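Local coordinates for protein particle-associated glycoside hydrolase (Acinetobacter phage Fri1, PDB 6C72) that serves as the phage tailspike, a trimeric glycosidase that depolymerises the capsular polysaccharide of Acinetobacter baumannii during entry into the host cell, at residues 261-266 against 286-291; 239-244 against 267-272; 490-495 against 576-581. All coordinates share one frame; numbering follows the deposited sequence.

Contact 1 (261-266 against 286-291); sequences NCNFLD and TFQQLK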
loop_
_atom_site.group_PDB
_atom_site.type_symbol
_atom_site.label_atom_id
_atom_site.label_comp_id
_atom_site.label_asym_id
_atom_site.label_seq_id
_atom_site.Cartn_x
_atom_site.Cartn_y
_atom_site.Cartn_z
ATOM N N ASN A 261 4.552 -17.966 2.202
ATOM C CA ASN A 261 4.534 -19.335 1.685
ATOM C C ASN A 261 4.320 -20.347 2.804
ATOM O O ASN A 261 4.931 -21.413 2.816
ATOM C CB ASN A 261 5.815 -19.650 0.910
ATOM C CG ASN A 261 5.994 -18.753 -0.302
ATOM O OD1 ASN A 261 5.114 -18.671 -1.156
ATOM N ND2 ASN A 261 7.129 -18.061 -0.370
ATOM N N CYS A 262 3.497 -19.990 3.782
ATOM C CA CYS A 262 3.198 -20.864 4.908
ATOM C C CYS A 262 1.770 -21.375 4.799
ATOM O O CYS A 262 0.891 -20.693 4.278
ATOM C CB CYS A 262 3.395 -20.137 6.250
ATOM S SG CYS A 262 5.131 -19.719 6.623
ATOM N N ASN A 263 1.534 -22.578 5.296
ATOM C CA ASN A 263 0.207 -23.178 5.261
ATOM C C ASN A 263 -0.171 -23.581 6.671
ATOM O O ASN A 263 0.357 -24.563 7.209
ATOM C CB ASN A 263 0.158 -24.377 4.321
ATOM C CG ASN A 263 0.497 -23.996 2.903
ATOM O OD1 ASN A 263 -0.257 -23.272 2.267
ATOM N ND2 ASN A 263 1.625 -24.484 2.394
ATOM N N PHE A 264 -1.076 -22.826 7.270
ATOM C CA PHE A 264 -1.553 -23.129 8.614
ATOM C C PHE A 264 -2.816 -23.971 8.460
ATOM O O PHE A 264 -3.895 -23.459 8.147
ATOM C CB PHE A 264 -1.752 -21.834 9.392
ATOM C CG PHE A 264 -0.527 -20.946 9.374
ATOM C CD1 PHE A 264 0.549 -21.213 10.199
ATOM C CD2 PHE A 264 -0.430 -19.880 8.500
ATOM C CE1 PHE A 264 1.683 -20.419 10.181
ATOM C CE2 PHE A 264 0.708 -19.079 8.480
ATOM C CZ PHE A 264 1.758 -19.346 9.332
ATOM N N LEU A 265 -2.671 -25.283 8.644
ATOM C CA LEU A 265 -3.744 -26.207 8.304
ATOM C C LEU A 265 -4.542 -26.571 9.545
ATOM O O LEU A 265 -4.658 -25.754 10.465
ATOM C CB LEU A 265 -3.184 -27.459 7.627
ATOM C CG LEU A 265 -2.246 -27.209 6.446
ATOM C CD1 LEU A 265 -1.712 -28.541 5.880
ATOM C CD2 LEU A 265 -2.924 -26.401 5.347
ATOM N N ASP A 266 -5.058 -27.799 9.588
ATOM C CA ASP A 266 -6.048 -28.162 10.588
ATOM C C ASP A 266 -5.492 -28.000 11.995
ATOM O O ASP A 266 -4.345 -28.361 12.281
ATOM C CB ASP A 266 -6.514 -29.602 10.386
ATOM C CG ASP A 266 -5.368 -30.601 10.477
ATOM O OD1 ASP A 266 -4.499 -30.595 9.577
ATOM O OD2 ASP A 266 -5.309 -31.372 11.467
ATOM N N THR A 286 -1.773 -19.751 3.530
ATOM C CA THR A 286 -3.137 -20.257 3.556
ATOM C C THR A 286 -3.529 -20.618 4.979
ATOM O O THR A 286 -2.674 -20.847 5.838
ATOM C CB THR A 286 -3.337 -21.484 2.642
ATOM O OG1 THR A 286 -2.751 -22.648 3.237
ATOM C CG2 THR A 286 -2.736 -21.260 1.252
ATOM N N PHE A 287 -4.833 -20.603 5.235
ATOM C CA PHE A 287 -5.408 -20.996 6.519
ATOM C C PHE A 287 -6.569 -21.933 6.208
ATOM O O PHE A 287 -7.575 -21.500 5.635
ATOM C CB PHE A 287 -5.872 -19.776 7.325
ATOM C CG PHE A 287 -4.811 -18.703 7.492
ATOM C CD1 PHE A 287 -4.611 -17.737 6.510
ATOM C CD2 PHE A 287 -4.015 -18.667 8.634
ATOM C CE1 PHE A 287 -3.647 -16.757 6.652
ATOM C CE2 PHE A 287 -3.047 -17.687 8.797
ATOM C CZ PHE A 287 -2.860 -16.725 7.801
ATOM N N GLN A 288 -6.424 -23.219 6.527
ATOM C CA GLN A 288 -7.348 -24.225 6.005
ATOM C C GLN A 288 -7.791 -25.171 7.109
ATOM O O GLN A 288 -6.952 -25.778 7.778
ATOM C CB GLN A 288 -6.712 -25.019 4.856
ATOM C CG GLN A 288 -5.804 -24.179 3.980
ATOM C CD GLN A 288 -5.557 -24.782 2.615
ATOM O OE1 GLN A 288 -6.496 -25.219 1.939
ATOM N NE2 GLN A 288 -4.296 -24.796 2.190
ATOM N N GLN A 289 -9.107 -25.295 7.293
ATOM C CA GLN A 289 -9.726 -26.339 8.115
ATOM C C GLN A 289 -10.431 -27.329 7.183
ATOM O O GLN A 289 -11.643 -27.281 6.992
ATOM C CB GLN A 289 -10.693 -25.725 9.120
ATOM C CG GLN A 289 -10.021 -24.827 10.157
ATOM C CD GLN A 289 -9.435 -25.602 11.348
ATOM O OE1 GLN A 289 -9.092 -26.775 11.237
ATOM N NE2 GLN A 289 -9.319 -24.930 12.493
ATOM N N LEU A 290 -9.666 -28.267 6.634
ATOM C CA LEU A 290 -10.188 -29.215 5.657
ATOM C C LEU A 290 -10.323 -30.630 6.214
ATOM O O LEU A 290 -10.466 -31.583 5.444
ATOM C CB LEU A 290 -9.310 -29.219 4.405
ATOM C CG LEU A 290 -9.239 -27.877 3.676
ATOM C CD1 LEU A 290 -8.469 -28.012 2.367
ATOM C CD2 LEU A 290 -10.642 -27.315 3.423
ATOM N N LYS A 291 -10.310 -30.792 7.539
ATOM C CA LYS A 291 -10.502 -32.086 8.187
ATOM C C LYS A 291 -11.727 -31.985 9.089
ATOM O O LYS A 291 -11.592 -31.841 10.315
ATOM C CB LYS A 291 -9.262 -32.493 8.979
ATOM C CG LYS A 291 -7.984 -32.492 8.161
ATOM C CD LYS A 291 -6.996 -33.488 8.707
ATOM C CE LYS A 291 -5.783 -33.651 7.797
ATOM N NZ LYS A 291 -4.868 -34.704 8.359
HETATM O O HOH W 1 -3.895 -33.890 11.344
#

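Contact 2 (239-244 against 267-272); sequences FRLEGL and ARRNTA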
loop_
_atom_site.group_PDB
_atom_site.type_symbol
_atom_site.label_atom_id
_atom_site.label_comp_id
_atom_site.label_asym_id
_atom_site.label_seq_id
_atom_site.Cartn_x
_atom_site.Cartn_y
_atom_site.Cartn_z
ATOM N N PHE A 239 -2.566 -29.396 15.407
ATOM C CA PHE A 239 -2.322 -28.899 16.756
ATOM C C PHE A 239 -3.619 -28.751 17.548
ATOM O O PHE A 239 -4.695 -28.509 16.997
ATOM C CB PHE A 239 -1.530 -27.588 16.708
ATOM C CG PHE A 239 -0.091 -27.808 16.348
ATOM C CD1 PHE A 239 0.845 -28.106 17.334
ATOM C CD2 PHE A 239 0.306 -27.851 15.016
ATOM C CE1 PHE A 239 2.171 -28.377 16.998
ATOM C CE2 PHE A 239 1.628 -28.110 14.675
ATOM C CZ PHE A 239 2.561 -28.370 15.663
ATOM N N ARG A 240 -3.500 -28.940 18.864
ATOM C CA ARG A 240 -4.666 -28.952 19.738
ATOM C C ARG A 240 -5.285 -27.566 19.860
ATOM O O ARG A 240 -6.501 -27.444 20.031
ATOM C CB ARG A 240 -4.261 -29.500 21.108
ATOM C CG ARG A 240 -5.384 -29.599 22.137
ATOM C CD ARG A 240 -4.920 -30.263 23.430
ATOM N NE ARG A 240 -3.637 -29.739 23.911
ATOM C CZ ARG A 240 -3.497 -28.690 24.727
ATOM N NH1 ARG A 240 -4.562 -28.026 25.166
ATOM N NH2 ARG A 240 -2.285 -28.303 25.109
ATOM N N LEU A 241 -4.473 -26.516 19.784
ATOM C CA LEU A 241 -4.995 -25.156 19.837
ATOM C C LEU A 241 -4.783 -24.481 18.487
ATOM O O LEU A 241 -5.708 -24.423 17.673
ATOM C CB LEU A 241 -4.332 -24.360 20.969
ATOM C CG LEU A 241 -4.549 -24.973 22.354
ATOM C CD1 LEU A 241 -3.846 -24.168 23.425
ATOM C CD2 LEU A 241 -6.029 -25.095 22.683
ATOM N N GLU A 242 -3.562 -24.013 18.221
ATOM C CA GLU A 242 -3.256 -23.305 16.986
ATOM C C GLU A 242 -1.912 -23.755 16.432
ATOM O O GLU A 242 -0.982 -24.069 17.179
ATOM C CB GLU A 242 -3.220 -21.779 17.187
ATOM C CG GLU A 242 -4.585 -21.121 17.280
ATOM C CD GLU A 242 -5.113 -21.091 18.703
ATOM O OE1 GLU A 242 -4.291 -21.114 19.651
ATOM O OE2 GLU A 242 -6.350 -21.044 18.873
ATOM N N GLY A 243 -1.807 -23.748 15.106
ATOM C CA GLY A 243 -0.502 -23.917 14.498
ATOM C C GLY A 243 0.424 -22.746 14.781
ATOM O O GLY A 243 1.629 -22.928 14.969
ATOM N N LEU A 244 -0.130 -21.535 14.833
ATOM C CA LEU A 244 0.605 -20.309 15.115
ATOM C C LEU A 244 -0.187 -19.494 16.128
ATOM O O LEU A 244 -1.403 -19.338 15.984
ATOM C CB LEU A 244 0.823 -19.496 13.831
ATOM C CG LEU A 244 1.323 -18.053 13.963
ATOM C CD1 LEU A 244 2.735 -17.967 14.525
ATOM C CD2 LEU A 244 1.204 -17.307 12.630
ATOM N N ALA A 267 -6.320 -27.428 12.862
ATOM C CA ALA A 267 -6.045 -27.320 14.283
ATOM C C ALA A 267 -7.384 -27.370 15.003
ATOM O O ALA A 267 -8.413 -26.988 14.440
ATOM C CB ALA A 267 -5.277 -26.037 14.616
ATOM N N ARG A 268 -7.368 -27.856 16.246
ATOM C CA ARG A 268 -8.614 -28.113 16.962
ATOM C C ARG A 268 -9.254 -26.859 17.532
ATOM O O ARG A 268 -10.413 -26.928 17.968
ATOM C CB ARG A 268 -8.392 -29.116 18.092
ATOM C CG ARG A 268 -7.724 -30.426 17.660
ATOM C CD ARG A 268 -8.485 -31.126 16.542
ATOM N NE ARG A 268 -9.872 -31.418 16.898
ATOM C CZ ARG A 268 -10.234 -32.452 17.651
ATOM N NH1 ARG A 268 -9.311 -33.271 18.133
ATOM N NH2 ARG A 268 -11.511 -32.674 17.929
ATOM N N ARG A 269 -8.546 -25.727 17.547
ATOM C CA ARG A 269 -9.176 -24.471 17.938
ATOM C C ARG A 269 -9.225 -23.528 16.737
ATOM O O ARG A 269 -10.284 -23.374 16.132
ATOM C CB ARG A 269 -8.457 -23.832 19.134
ATOM C CG ARG A 269 -9.273 -22.707 19.790
ATOM C CD ARG A 269 -8.804 -22.364 21.202
ATOM N NE ARG A 269 -7.488 -21.726 21.216
ATOM C CZ ARG A 269 -6.817 -21.399 22.320
ATOM N NH1 ARG A 269 -7.333 -21.636 23.530
ATOM N NH2 ARG A 269 -5.620 -20.831 22.213
ATOM N N ASN A 270 -8.101 -22.901 16.389
ATOM C CA ASN A 270 -7.969 -22.082 15.191
ATOM C C ASN A 270 -6.726 -22.510 14.433
ATOM O O ASN A 270 -5.771 -23.007 15.030
ATOM C CB ASN A 270 -7.853 -20.582 15.535
ATOM C CG ASN A 270 -8.864 -20.142 16.573
ATOM O OD1 ASN A 270 -10.053 -20.034 16.279
ATOM N ND2 ASN A 270 -8.407 -19.915 17.793
ATOM N N THR A 271 -6.717 -22.308 13.116
ATOM C CA THR A 271 -5.484 -22.578 12.386
ATOM C C THR A 271 -4.367 -21.677 12.884
ATOM O O THR A 271 -3.199 -22.077 12.898
ATOM C CB THR A 271 -5.662 -22.393 10.877
ATOM O OG1 THR A 271 -5.929 -21.017 10.582
ATOM C CG2 THR A 271 -6.769 -23.286 10.320
ATOM N N ALA A 272 -4.701 -20.449 13.265
ATOM C CA ALA A 272 -3.725 -19.482 13.742
ATOM C C ALA A 272 -4.456 -18.404 14.534
ATOM O O ALA A 272 -5.630 -18.123 14.274
ATOM C CB ALA A 272 -2.945 -18.852 12.582
#

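Contact 3 (490-495 against 576-581); sequences IRNFNL and TFIVKV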
loop_
_atom_site.group_PDB
_atom_site.type_symbol
_atom_site.label_atom_id
_atom_site.label_comp_id
_atom_site.label_asym_id
_atom_site.label_seq_id
_atom_site.Cartn_x
_atom_site.Cartn_y
_atom_site.Cartn_z
ATOM N N ILE A 490 -34.731 31.123 6.326
ATOM C CA ILE A 490 -35.984 30.827 7.012
ATOM C C ILE A 490 -35.723 30.706 8.509
ATOM O O ILE A 490 -34.713 30.133 8.945
ATOM C CB ILE A 490 -36.626 29.557 6.414
ATOM C CG1 ILE A 490 -38.100 29.438 6.805
ATOM C CG2 ILE A 490 -35.819 28.305 6.776
ATOM C CD1 ILE A 490 -38.847 28.328 6.030
ATOM N N ARG A 491 -36.640 31.256 9.303
ATOM C CA ARG A 491 -36.482 31.283 10.752
ATOM C C ARG A 491 -37.816 30.953 11.398
ATOM O O ARG A 491 -38.877 31.175 10.810
ATOM C CB ARG A 491 -35.993 32.652 11.254
ATOM C CG ARG A 491 -34.607 33.021 10.791
ATOM C CD ARG A 491 -33.583 32.095 11.427
ATOM N NE ARG A 491 -32.205 32.403 11.045
ATOM C CZ ARG A 491 -31.619 31.930 9.942
ATOM N NH1 ARG A 491 -32.296 31.133 9.123
ATOM N NH2 ARG A 491 -30.355 32.246 9.666
ATOM N N ASN A 492 -37.742 30.428 12.615
ATOM C CA ASN A 492 -38.900 30.176 13.458
ATOM C C ASN A 492 -39.049 31.351 14.413
ATOM O O ASN A 492 -38.062 31.799 15.006
ATOM C CB ASN A 492 -38.709 28.858 14.216
ATOM C CG ASN A 492 -39.850 28.539 15.181
ATOM O OD1 ASN A 492 -40.210 29.358 16.033
ATOM N ND2 ASN A 492 -40.396 27.334 15.078
ATOM N N PHE A 493 -40.274 31.861 14.553
ATOM C CA PHE A 493 -40.532 32.981 15.453
ATOM C C PHE A 493 -41.667 32.642 16.396
ATOM O O PHE A 493 -42.741 32.214 15.964
ATOM C CB PHE A 493 -40.862 34.267 14.704
ATOM C CG PHE A 493 -39.666 34.929 14.142
ATOM C CD1 PHE A 493 -38.845 35.686 14.947
ATOM C CD2 PHE A 493 -39.331 34.752 12.813
ATOM C CE1 PHE A 493 -37.710 36.266 14.429
ATOM C CE2 PHE A 493 -38.206 35.331 12.287
ATOM C CZ PHE A 493 -37.391 36.082 13.078
ATOM N N ASN A 494 -41.428 32.877 17.673
ATOM C CA ASN A 494 -42.434 32.742 18.712
ATOM C C ASN A 494 -42.943 34.153 18.990
ATOM O O ASN A 494 -42.255 34.946 19.635
ATOM C CB ASN A 494 -41.814 32.121 19.956
ATOM C CG ASN A 494 -42.813 31.923 21.061
ATOM O OD1 ASN A 494 -44.016 31.874 20.826
ATOM N ND2 ASN A 494 -42.326 31.877 22.290
ATOM N N LEU A 495 -44.132 34.480 18.476
ATOM C CA LEU A 495 -44.680 35.826 18.599
ATOM C C LEU A 495 -45.610 35.939 19.803
ATOM O O LEU A 495 -46.466 35.079 20.035
ATOM C CB LEU A 495 -45.447 36.227 17.335
ATOM C CG LEU A 495 -44.659 36.281 16.020
ATOM C CD1 LEU A 495 -45.508 36.839 14.896
ATOM C CD2 LEU A 495 -43.386 37.121 16.182
ATOM N N THR A 576 -46.770 30.446 17.055
ATOM C CA THR A 576 -45.672 29.881 16.280
ATOM C C THR A 576 -45.824 30.227 14.804
ATOM O O THR A 576 -46.755 29.757 14.143
ATOM C CB THR A 576 -45.588 28.369 16.463
ATOM O OG1 THR A 576 -45.486 28.064 17.858
ATOM C CG2 THR A 576 -44.377 27.839 15.743
ATOM N N PHE A 577 -44.876 30.991 14.276
ATOM C CA PHE A 577 -44.901 31.398 12.883
ATOM C C PHE A 577 -43.572 31.073 12.220
ATOM O O PHE A 577 -42.519 31.135 12.857
ATOM C CB PHE A 577 -45.210 32.897 12.765
ATOM C CG PHE A 577 -46.610 33.263 13.195
ATOM C CD1 PHE A 577 -46.907 33.481 14.544
ATOM C CD2 PHE A 577 -47.627 33.387 12.255
ATOM C CE1 PHE A 577 -48.193 33.812 14.941
ATOM C CE2 PHE A 577 -48.912 33.726 12.633
ATOM C CZ PHE A 577 -49.198 33.948 13.980
ATOM N N ILE A 578 -43.626 30.687 10.951
ATOM C CA ILE A 578 -42.436 30.492 10.135
ATOM C C ILE A 578 -42.292 31.701 9.220
ATOM O O ILE A 578 -43.274 32.145 8.605
ATOM C CB ILE A 578 -42.522 29.197 9.315
ATOM C CG1 ILE A 578 -42.819 27.970 10.206
ATOM C CG2 ILE A 578 -41.256 29.032 8.493
ATOM C CD1 ILE A 578 -41.728 27.589 11.235
ATOM N N VAL A 579 -41.079 32.235 9.114
ATOM C CA VAL A 579 -40.815 33.418 8.300
ATOM C C VAL A 579 -39.728 33.072 7.285
ATOM O O VAL A 579 -38.597 32.723 7.659
ATOM C CB VAL A 579 -40.408 34.618 9.169
ATOM C CG1 VAL A 579 -40.120 35.829 8.314
ATOM C CG2 VAL A 579 -41.497 34.918 10.191
ATOM N N LYS A 580 -40.074 33.135 6.007
ATOM C CA LYS A 580 -39.139 32.860 4.926
ATOM C C LYS A 580 -38.903 34.143 4.137
ATOM O O LYS A 580 -39.855 34.877 3.846
ATOM C CB LYS A 580 -39.670 31.748 4.023
ATOM C CG LYS A 580 -38.787 31.400 2.826
ATOM C CD LYS A 580 -39.368 30.185 2.103
ATOM C CE LYS A 580 -38.495 29.709 0.950
ATOM N NZ LYS A 580 -38.536 30.629 -0.239
ATOM N N VAL A 581 -37.637 34.428 3.823
ATOM C CA VAL A 581 -37.259 35.613 3.065
ATOM C C VAL A 581 -36.596 35.194 1.758
ATOM O O VAL A 581 -35.671 34.375 1.757
ATOM C CB VAL A 581 -36.312 36.522 3.861
ATOM C CG1 VAL A 581 -36.234 37.867 3.166
ATOM C CG2 VAL A 581 -36.809 36.689 5.273
HETATM O O HOH W 2 -43.649 29.470 19.275
#

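Contact 1 (261-266 against 286-291)
N263 and F264 pair in parallel with T286 and F287, the backbone bonds running from T286 N to C262 O, from F264 N to T286 O at 2.9 Å, and from Q288 N to F264 O. On one face the N263 amide leans over to T286: its OD1 takes the T286 hydroxyl OG1 at 2.7 Å, in the amide plane and on a lone pair. OG1 in turn accepts from Q288 NE2 (2.8 Å), a bond inside 286-291, so a short polar row runs N263-T286-Q288. N263 ND2 carries the row back to D235. L265 CD2 lies against the Q288 amide, 3.8 Å from NE2. The other face is aromatic. The F264 and F287 side chains lie side by side, pointing the same way, their ring planes 21° apart but slid so that they barely overlap; the touch is F264 CD2 on F287 CE2 at 3.4 Å. Beyond the strands D266 and K291 stay short of a salt bridge, OD1 to NZ 4.3 Å, and a water between D266 OD2 and K291 NZ joins them; D266 OD1 bonds S237. The pair sits between strands 234-237 and 321-324 of a right-handed parallel beta-helix, where the F287 ring also meets F322.

Contact 2 (239-244 against 267-272)
E242 reaches across to R269 and N270, and its side chain tells most of the story. CB packs on N270 O at 3.6 Å. CG lies closer to the same oxygen and also touches N270 CB; chi2 of 88° then bends the chain, placing CD beside the guanidinium edge of R269. Of the two carboxylate oxygens, OE1 takes R269 NH2 at 2.9 Å through its syn lone pair. OE2 takes R269 NE at 2.7 Å, almost straight at 175°, and on its anti side accepts N270 ND2 at 2.6 Å. Two nitrogens of R269 thus hold the carboxylate side-on, with the planes 28° apart, and the N270 amide, nearly coplanar with the carboxylate, adds a second donor to OE2. Three N-H groups thus meet the buried carboxylate, two of them in a salt bridge. L241 CD2 lies over one face of the same guanidinium, 3.8 Å from NH1. The backbones follow suit: R268 N bonds F239 O, while L241 O accepts from both R269 N and N270 N. A267 CB points into the other loop, 3.5 Å from that same L241 O. Further on, L244 CB meets A272 CB. Equivalent turns of successive coils, stacked in register after strands 234-237 and 263-264, are the hallmark of a parallel beta-helix.

Contact 3 (490-495 against 576-581)
Two neighbouring antiparallel strands of the C-terminal beta domain meet here, I490-N494 against T576-V581, with axes 4.8 Å apart. R491 and V579 form one hydrogen-bonded pair, R491 N to V579 O at 2.9 Å and V579 N to R491 O at 3.0 Å; F493 and F577 form the next in the same way. On the face carrying F493, its CD2 presses against V579 CG2 (3.4 Å), while L495 crosses F577 at about a right angle and sets CD1 3.7 Å from F577 CD1. V502 of strand 500-504 and V556 of strand 556-561 pack on this face, so the six-stranded sheet and the four-stranded one close on each other as a beta-sandwich. The opposite face looks to the second subunit of the trimer. There I490 holds CG1 anti to the backbone N (chi1 -163°), beside K580 CB at 3.9 Å, and its CD1 rests on I578 CG2 at 3.5 Å. N492 ND2 bonds D483 O of the second subunit, whose F486 makes a cation-pi contact with K580; the K580 ammonium also bridges to D582 of its own chain. Next to T576, whose backbone N is held by D519 OD2, a zinc ion is bound by D519, T521, S573 and N575.

Contacts 1 and 2 are neighbours in the parallel beta-helix, their centres 10 Å apart, and their segments alternate along the chain in the order 239-244, 261-266, 267-272, 286-291. Residues 261-272 thus stack on the preceding coil through contact 2 and on the following one through contact 1. The two touch directly: Q289 NE2 is probably hydrogen-bonded to A267 O (3.0 Å), and T271 packs against F264, L265 and F287. Contact 3 comes much later in the sequence, in the C-terminal sandwich, with its centre about 68 Å from that of contact 1. The elongated spike therefore joins a coiled shaft to a separate terminal domain, where contact 3 borders another subunit.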